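Local coordinates for protein Rubredoxin\:oxygen oxidoreductase (Desulfovibrio gigas, PDB 1E5D) that catalyses the four-electron reduction of one oxygen molecule to two water molecules, using a diiron centre and the flavin FMN, at residues Val256-Ser261 and Val307-Pro312; Trp263-Lys268 and Phe342-Trp347; Gly324-Ile329 and Glu357-Met362. All coordinates share one frame; numbering follows the deposited sequence.

Interaction 1 of 3, residues Val256-Ser261 and Val307-Pro312; sequences VIFYDS and VIVGSP. With FMN (flavin mononucleotide), chain C.
Phe258 O is held from the neighbouring strand by two groups at once: Gly310 N donates to it at 2.8 Å. Val309 CA comes to 3.1 Å from Phe258 O in a CA-H...O contact. Ile308 O is shared similarly, by Phe258 N and by the CA-H of Ile257. With Ile308 N bonded to Val256 O, this gives the regular ladder of a parallel pair. The last rung, Asp260 N to Gly310 O, is longer at 3.3 Å, as the strands give way to loops.

On one face Phe258 and Val309 lie side by side. CG of Phe258 sits between its backbone N and carbonyl carbon (chi1 77°), and Val309 CG1 lies 3.6 Å above the ring, toward its rim, in a CH-pi contact. On the other face Ile257 runs beside Ile308; beta-branched residues suit such extended, buried strands. Beyond the strand ends Pro312 CD rests on Asp260 O at 3.1 Å. Ser261 OG, anti to the backbone N, donates to FMN O1P at 2.7 Å, a small hydroxyl well suited to a phosphate site.

The pair occupies the middle of the five-stranded parallel flavodoxin sheet, between strands 283-288 and 338-345, with helix 265-279 covering Ile257 and helices 294-302 and 320-331 covering Phe258.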
loop_
_atom_site.group_PDB
_atom_site.type_symbol
_atom_site.label_atom_id
_atom_site.label_comp_id
_atom_site.label_asym_id
_atom_site.label_seq_id
_atom_site.Cartn_x
_atom_site.Cartn_y
_atom_site.Cartn_z
ATOM N N VAL A 256 -0.714 -18.324 -7.738
ATOM C CA VAL A 256 -0.149 -17.201 -7.032
ATOM C C VAL A 256 -0.952 -16.997 -5.749
ATOM O O VAL A 256 -2.151 -16.717 -5.774
ATOM C CB VAL A 256 -0.203 -15.891 -7.835
ATOM C CG1 VAL A 256 0.119 -14.710 -6.918
ATOM C CG2 VAL A 256 0.734 -15.929 -9.023
ATOM N N ILE A 257 -0.276 -17.149 -4.627
ATOM C CA ILE A 257 -0.864 -16.876 -3.327
ATOM C C ILE A 257 -0.285 -15.579 -2.774
ATOM O O ILE A 257 0.930 -15.435 -2.608
ATOM C CB ILE A 257 -0.586 -18.021 -2.344
ATOM C CG1 ILE A 257 -1.141 -19.377 -2.779
ATOM C CG2 ILE A 257 -1.075 -17.646 -0.955
ATOM C CD1 ILE A 257 -0.472 -20.556 -2.099
ATOM N N PHE A 258 -1.124 -14.589 -2.482
ATOM C CA PHE A 258 -0.556 -13.383 -1.868
ATOM C C PHE A 258 -1.396 -13.067 -0.637
ATOM O O PHE A 258 -2.602 -13.261 -0.584
ATOM C CB PHE A 258 -0.453 -12.240 -2.847
ATOM C CG PHE A 258 -1.658 -11.428 -3.239
ATOM C CD1 PHE A 258 -2.077 -10.360 -2.462
ATOM C CD2 PHE A 258 -2.379 -11.699 -4.383
ATOM C CE1 PHE A 258 -3.160 -9.576 -2.802
ATOM C CE2 PHE A 258 -3.471 -10.922 -4.734
ATOM C CZ PHE A 258 -3.874 -9.853 -3.947
ATOM N N TYR A 259 -0.695 -12.596 0.380
ATOM C CA TYR A 259 -1.254 -12.399 1.698
ATOM C C TYR A 259 -0.461 -11.299 2.395
ATOM O O TYR A 259 0.629 -10.940 1.954
ATOM C CB TYR A 259 -1.175 -13.709 2.517
ATOM C CG TYR A 259 0.236 -13.887 3.058
ATOM C CD1 TYR A 259 1.262 -14.263 2.198
ATOM C CD2 TYR A 259 0.554 -13.681 4.399
ATOM C CE1 TYR A 259 2.560 -14.433 2.657
ATOM C CE2 TYR A 259 1.846 -13.837 4.863
ATOM C CZ TYR A 259 2.850 -14.215 3.986
ATOM O OH TYR A 259 4.126 -14.370 4.474
ATOM N N ASP A 260 -1.005 -10.852 3.510
ATOM C CA ASP A 260 -0.275 -10.115 4.526
ATOM C C ASP A 260 -0.740 -10.655 5.874
ATOM O O ASP A 260 -1.719 -11.402 5.954
ATOM C CB ASP A 260 -0.466 -8.616 4.407
ATOM C CG ASP A 260 0.648 -7.842 5.086
ATOM O OD1 ASP A 260 1.522 -8.484 5.709
ATOM O OD2 ASP A 260 0.646 -6.602 5.012
ATOM N N SER A 261 -0.026 -10.313 6.936
ATOM C CA SER A 261 -0.321 -10.925 8.234
ATOM C C SER A 261 0.325 -10.124 9.349
ATOM O O SER A 261 1.347 -9.468 9.124
ATOM C CB SER A 261 0.192 -12.359 8.224
ATOM O OG SER A 261 -0.072 -12.999 9.460
ATOM N N VAL A 307 -5.613 -17.246 -8.446
ATOM C CA VAL A 307 -5.092 -16.212 -7.555
ATOM C C VAL A 307 -5.698 -16.419 -6.177
ATOM O O VAL A 307 -6.916 -16.294 -6.040
ATOM C CB VAL A 307 -5.425 -14.819 -8.106
ATOM C CG1 VAL A 307 -5.069 -13.711 -7.141
ATOM C CG2 VAL A 307 -4.706 -14.616 -9.434
ATOM N N ILE A 308 -4.886 -16.753 -5.185
ATOM C CA ILE A 308 -5.364 -16.936 -3.819
ATOM C C ILE A 308 -4.886 -15.787 -2.927
ATOM O O ILE A 308 -3.702 -15.457 -2.935
ATOM C CB ILE A 308 -4.885 -18.262 -3.210
ATOM C CG1 ILE A 308 -4.843 -19.422 -4.204
ATOM C CG2 ILE A 308 -5.719 -18.613 -1.982
ATOM C CD1 ILE A 308 -6.209 -19.816 -4.720
ATOM N N VAL A 309 -5.793 -15.187 -2.172
ATOM C CA VAL A 309 -5.520 -14.029 -1.347
ATOM C C VAL A 309 -5.832 -14.297 0.115
ATOM O O VAL A 309 -6.858 -14.860 0.495
ATOM C CB VAL A 309 -6.341 -12.787 -1.747
ATOM C CG1 VAL A 309 -5.703 -11.560 -1.112
ATOM C CG2 VAL A 309 -6.432 -12.632 -3.250
ATOM N N GLY A 310 -4.906 -13.873 0.970
ATOM C CA GLY A 310 -5.108 -14.108 2.395
ATOM C C GLY A 310 -4.911 -12.813 3.158
ATOM O O GLY A 310 -3.978 -12.062 2.877
ATOM N N SER A 311 -5.788 -12.564 4.119
ATOM C CA SER A 311 -5.585 -11.467 5.050
ATOM C C SER A 311 -6.301 -11.764 6.365
ATOM O O SER A 311 -7.398 -12.312 6.399
ATOM C CB SER A 311 -6.080 -10.138 4.489
ATOM O OG SER A 311 -6.055 -9.147 5.502
ATOM N N PRO A 312 -5.660 -11.389 7.458
ATOM C CA PRO A 312 -6.358 -11.468 8.743
ATOM C C PRO A 312 -7.382 -10.350 8.799
ATOM O O PRO A 312 -7.342 -9.412 8.008
ATOM C CB PRO A 312 -5.236 -11.227 9.750
ATOM C CG PRO A 312 -4.248 -10.385 9.008
ATOM C CD PRO A 312 -4.292 -10.882 7.582
HETATM N N1 FMN C . -10.105 -9.520 14.489
HETATM C C2 FMN C . -11.386 -9.319 14.211
HETATM O O2 FMN C . -12.208 -10.193 14.278
HETATM N N3 FMN C . -11.868 -8.047 13.803
HETATM C C4 FMN C . -11.120 -6.909 14.043
HETATM O O4 FMN C . -11.565 -5.848 13.648
HETATM C C4A FMN C . -9.723 -7.118 14.397
HETATM N N5 FMN C . -8.831 -6.107 14.291
HETATM C C5A FMN C . -7.631 -6.293 14.935
HETATM C C6 FMN C . -6.724 -5.202 14.955
HETATM C C7 FMN C . -5.417 -5.370 15.344
HETATM C C7M FMN C . -4.415 -4.280 15.075
HETATM C C8 FMN C . -4.939 -6.691 15.705
HETATM C C8M FMN C . -3.580 -6.853 16.346
HETATM C C9 FMN C . -5.876 -7.721 15.879
HETATM C C9A FMN C . -7.141 -7.575 15.305
HETATM N N10 FMN C . -8.025 -8.674 15.076
HETATM C C10 FMN C . -9.286 -8.470 14.710
HETATM C "C1'" FMN C . -7.557 -10.014 15.505
HETATM C "C2'" FMN C . -6.687 -10.674 14.405
HETATM O "O2'" FMN C . -7.449 -10.844 13.215
HETATM C "C3'" FMN C . -6.283 -12.027 14.970
HETATM O "O3'" FMN C . -5.219 -11.773 15.884
HETATM C "C4'" FMN C . -5.776 -12.960 13.867
HETATM O "O4'" FMN C . -5.374 -14.215 14.439
HETATM C "C5'" FMN C . -4.613 -12.266 13.193
HETATM O "O5'" FMN C . -4.046 -13.202 12.066
HETATM P P FMN C . -2.590 -13.109 11.625
HETATM O O1P FMN C . -2.534 -13.730 10.227
HETATM O O2P FMN C . -2.087 -11.814 11.726
HETATM O O3P FMN C . -1.765 -13.919 12.515
#

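Interaction 2 of 3, residues Trp263-Lys268 and Phe342-Trp347; sequences WHSTEK and FGSFGW. With FMN (flavin mononucleotide), chain C.
Thr266 and Ser344 share just one direct bond, and a weak one, Ser344 N to Thr266 OG1 at 3.4 Å; the two segments are joined far more firmly through the FMN that both of them hold. Thr266 OG1 lies anti to its carbonyl carbon (chi1 -58°), on the side of the backbone N, and hydroxyl and N-H together pinch FMN O1P, OG1 donating at 2.6 Å. Ser265 N donates to FMN O3P, and Trp263 N to FMN O2P in an almost straight bond of 2.8 Å. Backbone N-H groups at a helix start would be expected to stabilise the phosphate charge, and small Ser and Thr side chains let it come this close.

The other branch of Thr266, CG2, meets Phe342 CE2 at 3.7 Å, while Thr266 O lies in the ring plane at the edge. Gly343 is so fully extended that a CB would press on the preceding carbonyl O. Ser344 OG accepts a bond from FMN O4' at 3.0 Å; its main partner outside the contact is Asn375 O, with Val373 O also within bonding range. Further on, Gly346 N donates to both N1 and O2 of the flavin, and the Trp347 indole lies against the isoalloxazine with FMN C2 3.5 Å above its plane. Trp263 meets the C8M methyl of FMN with its ring edge, and its NE1 bonds Glu81 of the second subunit, a residue of that subunit's diiron site.

A phosphate loop between strand 254-259 and helix 265-279, the first strand and helix of the flavodoxin fold, with aromatic residues beside the flavin, is the FMN site characteristic of flavodoxins.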
loop_
_atom_site.group_PDB
_atom_site.type_symbol
_atom_site.label_atom_id
_atom_site.label_comp_id
_atom_site.label_asym_id
_atom_site.label_seq_id
_atom_site.Cartn_x
_atom_site.Cartn_y
_atom_site.Cartn_z
ATOM N N TRP A 263 0.414 -11.509 12.934
ATOM C CA TRP A 263 0.922 -12.478 13.906
ATOM C C TRP A 263 1.131 -13.859 13.304
ATOM O O TRP A 263 1.202 -14.876 13.986
ATOM C CB TRP A 263 -0.015 -12.541 15.132
ATOM C CG TRP A 263 0.169 -11.281 15.938
ATOM C CD1 TRP A 263 -0.672 -10.206 16.012
ATOM C CD2 TRP A 263 1.291 -10.987 16.778
ATOM N NE1 TRP A 263 -0.132 -9.257 16.860
ATOM C CE2 TRP A 263 1.069 -9.712 17.339
ATOM C CE3 TRP A 263 2.461 -11.678 17.107
ATOM C CZ2 TRP A 263 1.973 -9.112 18.215
ATOM C CZ3 TRP A 263 3.353 -11.081 17.975
ATOM C CH2 TRP A 263 3.107 -9.814 18.520
ATOM N N HIS A 264 1.263 -13.899 11.984
ATOM C CA HIS A 264 1.677 -15.079 11.253
ATOM C C HIS A 264 0.660 -16.185 11.128
ATOM O O HIS A 264 1.023 -17.211 10.537
ATOM C CB HIS A 264 2.950 -15.667 11.929
ATOM C CG HIS A 264 3.998 -14.594 11.853
ATOM N ND1 HIS A 264 4.538 -14.201 10.647
ATOM C CD2 HIS A 264 4.546 -13.818 12.810
ATOM C CE1 HIS A 264 5.406 -13.236 10.871
ATOM N NE2 HIS A 264 5.433 -12.988 12.169
ATOM N N SER A 265 -0.563 -16.048 11.632
ATOM C CA SER A 265 -1.446 -17.209 11.423
ATOM C C SER A 265 -1.885 -17.237 9.969
ATOM O O SER A 265 -1.967 -18.293 9.334
ATOM C CB SER A 265 -2.645 -17.184 12.360
ATOM O OG SER A 265 -2.263 -17.320 13.716
ATOM N N THR A 266 -2.174 -16.060 9.403
ATOM C CA THR A 266 -2.528 -16.069 7.979
ATOM C C THR A 266 -1.332 -16.542 7.167
ATOM O O THR A 266 -1.455 -17.117 6.084
ATOM C CB THR A 266 -3.002 -14.691 7.504
ATOM O OG1 THR A 266 -4.131 -14.297 8.298
ATOM C CG2 THR A 266 -3.477 -14.746 6.060
ATOM N N GLU A 267 -0.124 -16.320 7.692
ATOM C CA GLU A 267 1.048 -16.773 6.944
ATOM C C GLU A 267 1.145 -18.297 6.896
ATOM O O GLU A 267 1.401 -18.884 5.840
ATOM C CB GLU A 267 2.333 -16.181 7.525
ATOM C CG GLU A 267 3.520 -16.393 6.597
ATOM C CD GLU A 267 4.858 -16.303 7.301
ATOM O OE1 GLU A 267 4.958 -15.538 8.282
ATOM O OE2 GLU A 267 5.799 -16.994 6.854
ATOM N N LYS A 268 0.930 -18.947 8.030
ATOM C CA LYS A 268 0.918 -20.399 8.157
ATOM C C LYS A 268 -0.109 -21.047 7.234
ATOM O O LYS A 268 0.168 -22.012 6.524
ATOM C CB LYS A 268 0.643 -20.799 9.612
ATOM C CG LYS A 268 1.821 -20.501 10.524
ATOM C CD LYS A 268 1.496 -20.754 11.982
ATOM C CE LYS A 268 2.337 -19.877 12.898
ATOM N NZ LYS A 268 2.564 -20.529 14.219
ATOM N N PHE A 342 -8.675 -16.612 2.117
ATOM C CA PHE A 342 -8.489 -17.264 3.409
ATOM C C PHE A 342 -8.015 -16.233 4.417
ATOM O O PHE A 342 -7.655 -15.113 4.064
ATOM C CB PHE A 342 -7.497 -18.417 3.284
ATOM C CG PHE A 342 -6.090 -17.979 2.914
ATOM C CD1 PHE A 342 -5.779 -17.679 1.597
ATOM C CD2 PHE A 342 -5.098 -17.870 3.878
ATOM C CE1 PHE A 342 -4.504 -17.280 1.234
ATOM C CE2 PHE A 342 -3.819 -17.477 3.523
ATOM C CZ PHE A 342 -3.518 -17.183 2.200
ATOM N N GLY A 343 -8.011 -16.596 5.696
ATOM C CA GLY A 343 -7.568 -15.618 6.677
ATOM C C GLY A 343 -7.903 -16.039 8.093
ATOM O O GLY A 343 -8.658 -16.980 8.309
ATOM N N SER A 344 -7.304 -15.317 9.027
ATOM C CA SER A 344 -7.528 -15.502 10.451
ATOM C C SER A 344 -8.230 -14.262 10.978
ATOM O O SER A 344 -8.052 -13.172 10.426
ATOM C CB SER A 344 -6.206 -15.758 11.161
ATOM O OG SER A 344 -6.406 -16.187 12.487
ATOM N N PHE A 345 -9.037 -14.401 12.009
ATOM C CA PHE A 345 -9.830 -13.310 12.558
ATOM C C PHE A 345 -9.954 -13.532 14.061
ATOM O O PHE A 345 -9.677 -14.653 14.508
ATOM C CB PHE A 345 -11.224 -13.220 11.921
ATOM C CG PHE A 345 -12.104 -14.390 12.339
ATOM C CD1 PHE A 345 -11.911 -15.635 11.766
ATOM C CD2 PHE A 345 -13.086 -14.226 13.302
ATOM C CE1 PHE A 345 -12.683 -16.709 12.170
ATOM C CE2 PHE A 345 -13.860 -15.298 13.711
ATOM C CZ PHE A 345 -13.653 -16.542 13.146
ATOM N N GLY A 346 -10.351 -12.509 14.797
ATOM C CA GLY A 346 -10.436 -12.608 16.246
ATOM C C GLY A 346 -11.858 -12.553 16.762
ATOM O O GLY A 346 -12.184 -13.107 17.814
ATOM N N TRP A 347 -12.748 -11.883 16.036
ATOM C CA TRP A 347 -14.140 -11.795 16.465
ATOM C C TRP A 347 -15.071 -11.469 15.306
ATOM O O TRP A 347 -15.961 -12.256 14.990
ATOM C CB TRP A 347 -14.299 -10.760 17.574
ATOM C CG TRP A 347 -13.748 -9.393 17.338
ATOM C CD1 TRP A 347 -14.417 -8.308 16.840
ATOM C CD2 TRP A 347 -12.407 -8.950 17.595
ATOM N NE1 TRP A 347 -13.579 -7.222 16.769
ATOM C CE2 TRP A 347 -12.339 -7.592 17.227
ATOM C CE3 TRP A 347 -11.263 -9.574 18.099
ATOM C CZ2 TRP A 347 -11.168 -6.841 17.346
ATOM C CZ3 TRP A 347 -10.105 -8.833 18.216
ATOM C CH2 TRP A 347 -10.069 -7.484 17.840
HETATM N N1 FMN C . -10.105 -9.520 14.489
HETATM C C2 FMN C . -11.386 -9.319 14.211
HETATM O O2 FMN C . -12.208 -10.193 14.278
HETATM N N3 FMN C . -11.868 -8.047 13.803
HETATM C C4 FMN C . -11.120 -6.909 14.043
HETATM O O4 FMN C . -11.565 -5.848 13.648
HETATM C C4A FMN C . -9.723 -7.118 14.397
HETATM N N5 FMN C . -8.831 -6.107 14.291
HETATM C C5A FMN C . -7.631 -6.293 14.935
HETATM C C6 FMN C . -6.724 -5.202 14.955
HETATM C C7 FMN C . -5.417 -5.370 15.344
HETATM C C7M FMN C . -4.415 -4.280 15.075
HETATM C C8 FMN C . -4.939 -6.691 15.705
HETATM C C8M FMN C . -3.580 -6.853 16.346
HETATM C C9 FMN C . -5.876 -7.721 15.879
HETATM C C9A FMN C . -7.141 -7.575 15.305
HETATM N N10 FMN C . -8.025 -8.674 15.076
HETATM C C10 FMN C . -9.286 -8.470 14.710
HETATM C "C1'" FMN C . -7.557 -10.014 15.505
HETATM C "C2'" FMN C . -6.687 -10.674 14.405
HETATM O "O2'" FMN C . -7.449 -10.844 13.215
HETATM C "C3'" FMN C . -6.283 -12.027 14.970
HETATM O "O3'" FMN C . -5.219 -11.773 15.884
HETATM C "C4'" FMN C . -5.776 -12.960 13.867
HETATM O "O4'" FMN C . -5.374 -14.215 14.439
HETATM C "C5'" FMN C . -4.613 -12.266 13.193
HETATM O "O5'" FMN C . -4.046 -13.202 12.066
HETATM P P FMN C . -2.590 -13.109 11.625
HETATM O O1P FMN C . -2.534 -13.730 10.227
HETATM O O2P FMN C . -2.087 -11.814 11.726
HETATM O O3P FMN C . -1.765 -13.919 12.515
#

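Interaction 3 of 3, residues Gly324-Ile329 and Glu357-Met362; sequences GTLQYI and EWLTGM
Two neighbouring helices of the flavodoxin alpha/beta sandwich, 320-331 and 350-361, pack here nearly parallel, their short segments 11.1 Å apart at 7°, with Leu326 and Trp358 filling the gap. Leu326 CB stands over the face of the six-membered ring of Trp358, 3.8 Å from its centroid, a CH-pi contact. Its CD1 lies by the five-membered ring, 3.8 Å from Trp358 CG, so that the branched leucine spans the indole. The broad, flat indole reaches across the distance between the two helices and offers a whole face to the leucine.

Gln327 approaches from the rim: its OE1 lies in the indole plane, 3.7 Å from Trp358 CH2, with the amide plane turned 68° from the ring. This is no hydrogen bond, though a carbonyl oxygen beside an aromatic C-H edge is electrostatically reasonable. Gln327 and Tyr328 also meet Ile318 and Pro320 of the second subunit. Further along 357-362, Met362 crosses Leu326 at about a right angle. The bend at chi3 (-112°) places CE 3.6 Å from Leu326 CD2, and SD reaches Ile329 CG2 at 4.2 Å; a flexible thioether adapts well to such an uneven apolar surface.

Helix 320-331 lies through Thr325, Leu326 and Ile329 on Phe258 of strand 254-259, and through Thr325, Tyr328 and Ile329 against helix 294-302.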
loop_
_atom_site.group_PDB
_atom_site.type_symbol
_atom_site.label_atom_id
_atom_site.label_comp_id
_atom_site.label_asym_id
_atom_site.label_seq_id
_atom_site.Cartn_x
_atom_site.Cartn_y
_atom_site.Cartn_z
ATOM N N GLY A 324 -4.465 -2.426 -1.116
ATOM C CA GLY A 324 -3.809 -1.671 -2.181
ATOM C C GLY A 324 -3.467 -2.538 -3.378
ATOM O O GLY A 324 -3.599 -2.126 -4.532
ATOM N N THR A 325 -3.014 -3.760 -3.110
ATOM C CA THR A 325 -2.665 -4.689 -4.179
ATOM C C THR A 325 -3.879 -5.154 -4.957
ATOM O O THR A 325 -3.861 -5.296 -6.181
ATOM C CB THR A 325 -1.947 -5.913 -3.577
ATOM O OG1 THR A 325 -0.768 -5.409 -2.922
ATOM C CG2 THR A 325 -1.519 -6.898 -4.647
ATOM N N LEU A 326 -4.970 -5.409 -4.235
ATOM C CA LEU A 326 -6.192 -5.803 -4.942
ATOM C C LEU A 326 -6.689 -4.640 -5.791
ATOM O O LEU A 326 -7.109 -4.844 -6.933
ATOM C CB LEU A 326 -7.261 -6.273 -3.963
ATOM C CG LEU A 326 -7.011 -7.675 -3.397
ATOM C CD1 LEU A 326 -7.882 -7.912 -2.178
ATOM C CD2 LEU A 326 -7.255 -8.712 -4.477
ATOM N N GLN A 327 -6.622 -3.428 -5.252
ATOM C CA GLN A 327 -7.015 -2.261 -6.040
ATOM C C GLN A 327 -6.215 -2.223 -7.343
ATOM O O GLN A 327 -6.766 -2.089 -8.426
ATOM C CB GLN A 327 -6.813 -0.939 -5.300
ATOM C CG GLN A 327 -7.331 0.277 -6.072
ATOM C CD GLN A 327 -8.815 0.120 -6.380
ATOM O OE1 GLN A 327 -9.629 0.121 -5.454
ATOM N NE2 GLN A 327 -9.157 -0.031 -7.658
ATOM N N TYR A 328 -4.898 -2.355 -7.205
ATOM C CA TYR A 328 -4.025 -2.329 -8.374
ATOM C C TYR A 328 -4.476 -3.391 -9.367
ATOM O O TYR A 328 -4.644 -3.133 -10.550
ATOM C CB TYR A 328 -2.584 -2.591 -7.973
ATOM C CG TYR A 328 -1.578 -2.471 -9.087
ATOM C CD1 TYR A 328 -1.235 -1.220 -9.578
ATOM C CD2 TYR A 328 -0.955 -3.582 -9.644
ATOM C CE1 TYR A 328 -0.313 -1.080 -10.592
ATOM C CE2 TYR A 328 -0.027 -3.445 -10.666
ATOM C CZ TYR A 328 0.292 -2.192 -11.140
ATOM O OH TYR A 328 1.207 -2.030 -12.151
ATOM N N ILE A 329 -4.673 -4.591 -8.828
ATOM C CA ILE A 329 -4.970 -5.731 -9.692
ATOM C C ILE A 329 -6.321 -5.585 -10.376
ATOM O O ILE A 329 -6.449 -5.830 -11.577
ATOM C CB ILE A 329 -4.918 -7.044 -8.902
ATOM C CG1 ILE A 329 -3.525 -7.345 -8.333
ATOM C CG2 ILE A 329 -5.412 -8.189 -9.759
ATOM C CD1 ILE A 329 -3.529 -8.634 -7.534
ATOM N N GLU A 357 -15.653 -10.828 -1.931
ATOM C CA GLU A 357 -16.333 -9.802 -2.728
ATOM C C GLU A 357 -15.397 -9.211 -3.777
ATOM O O GLU A 357 -15.816 -8.865 -4.884
ATOM C CB GLU A 357 -16.867 -8.692 -1.828
ATOM C CG GLU A 357 -17.999 -7.868 -2.410
ATOM C CD GLU A 357 -19.104 -7.590 -1.405
ATOM O OE1 GLU A 357 -18.811 -7.509 -0.192
ATOM O OE2 GLU A 357 -20.271 -7.451 -1.833
ATOM N N TRP A 358 -14.123 -9.095 -3.412
ATOM C CA TRP A 358 -13.128 -8.542 -4.322
ATOM C C TRP A 358 -12.917 -9.492 -5.504
ATOM O O TRP A 358 -12.958 -9.092 -6.661
ATOM C CB TRP A 358 -11.791 -8.328 -3.628
ATOM C CG TRP A 358 -11.544 -7.058 -2.900
ATOM C CD1 TRP A 358 -11.703 -6.837 -1.557
ATOM C CD2 TRP A 358 -11.081 -5.820 -3.457
ATOM N NE1 TRP A 358 -11.371 -5.538 -1.248
ATOM C CE2 TRP A 358 -10.988 -4.893 -2.397
ATOM C CE3 TRP A 358 -10.739 -5.401 -4.748
ATOM C CZ2 TRP A 358 -10.566 -3.577 -2.599
ATOM C CZ3 TRP A 358 -10.323 -4.099 -4.945
ATOM C CH2 TRP A 358 -10.240 -3.197 -3.873
ATOM N N LEU A 359 -12.666 -10.766 -5.178
ATOM C CA LEU A 359 -12.382 -11.723 -6.244
ATOM C C LEU A 359 -13.572 -11.847 -7.188
ATOM O O LEU A 359 -13.438 -11.698 -8.402
ATOM C CB LEU A 359 -11.992 -13.077 -5.643
ATOM C CG LEU A 359 -10.729 -13.049 -4.774
ATOM C CD1 LEU A 359 -10.237 -14.459 -4.499
ATOM C CD2 LEU A 359 -9.637 -12.215 -5.431
ATOM N N THR A 360 -14.734 -12.109 -6.613
ATOM C CA THR A 360 -15.975 -12.192 -7.378
ATOM C C THR A 360 -16.189 -10.935 -8.205
ATOM O O THR A 360 -16.572 -10.972 -9.373
ATOM C CB THR A 360 -17.175 -12.427 -6.445
ATOM O OG1 THR A 360 -17.030 -13.706 -5.804
ATOM C CG2 THR A 360 -18.466 -12.484 -7.244
ATOM N N GLY A 361 -15.936 -9.763 -7.625
ATOM C CA GLY A 361 -16.130 -8.537 -8.385
ATOM C C GLY A 361 -15.186 -8.425 -9.563
ATOM O O GLY A 361 -15.416 -7.639 -10.482
ATOM N N MET A 362 -14.107 -9.200 -9.567
ATOM C CA MET A 362 -13.144 -9.123 -10.659
ATOM C C MET A 362 -13.477 -10.170 -11.723
ATOM O O MET A 362 -12.779 -10.282 -12.723
ATOM C CB MET A 362 -11.718 -9.350 -10.180
ATOM C CG MET A 362 -11.085 -8.176 -9.457
ATOM S SD MET A 362 -9.448 -8.578 -8.816
ATOM C CE MET A 362 -9.762 -8.542 -7.052
#

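Following the chain, strand 254-259 comes first; interaction 1 pairs it with strand 306-310, closing a loop that contains helix 265-279, strand 283-288 and helix 294-302. Interaction 2 starts within that loop, at residues 263-268, and ends beyond it at 342-347, so the two cross, and both touch FMN. Val309 and Ser311 probably hydrogen-bond to Phe342, so strands 306-310 and 338-345 are neighbours in one sheet, while the phosphate loop follows strand 254-259 of that sheet. Interaction 3 opens after interaction 1 has closed and crosses interaction 2, which it does not touch; it joins helices on the sheet face where Phe258 lies. Together they tie the sheet's core to its flavin-bearing end and one helical layer.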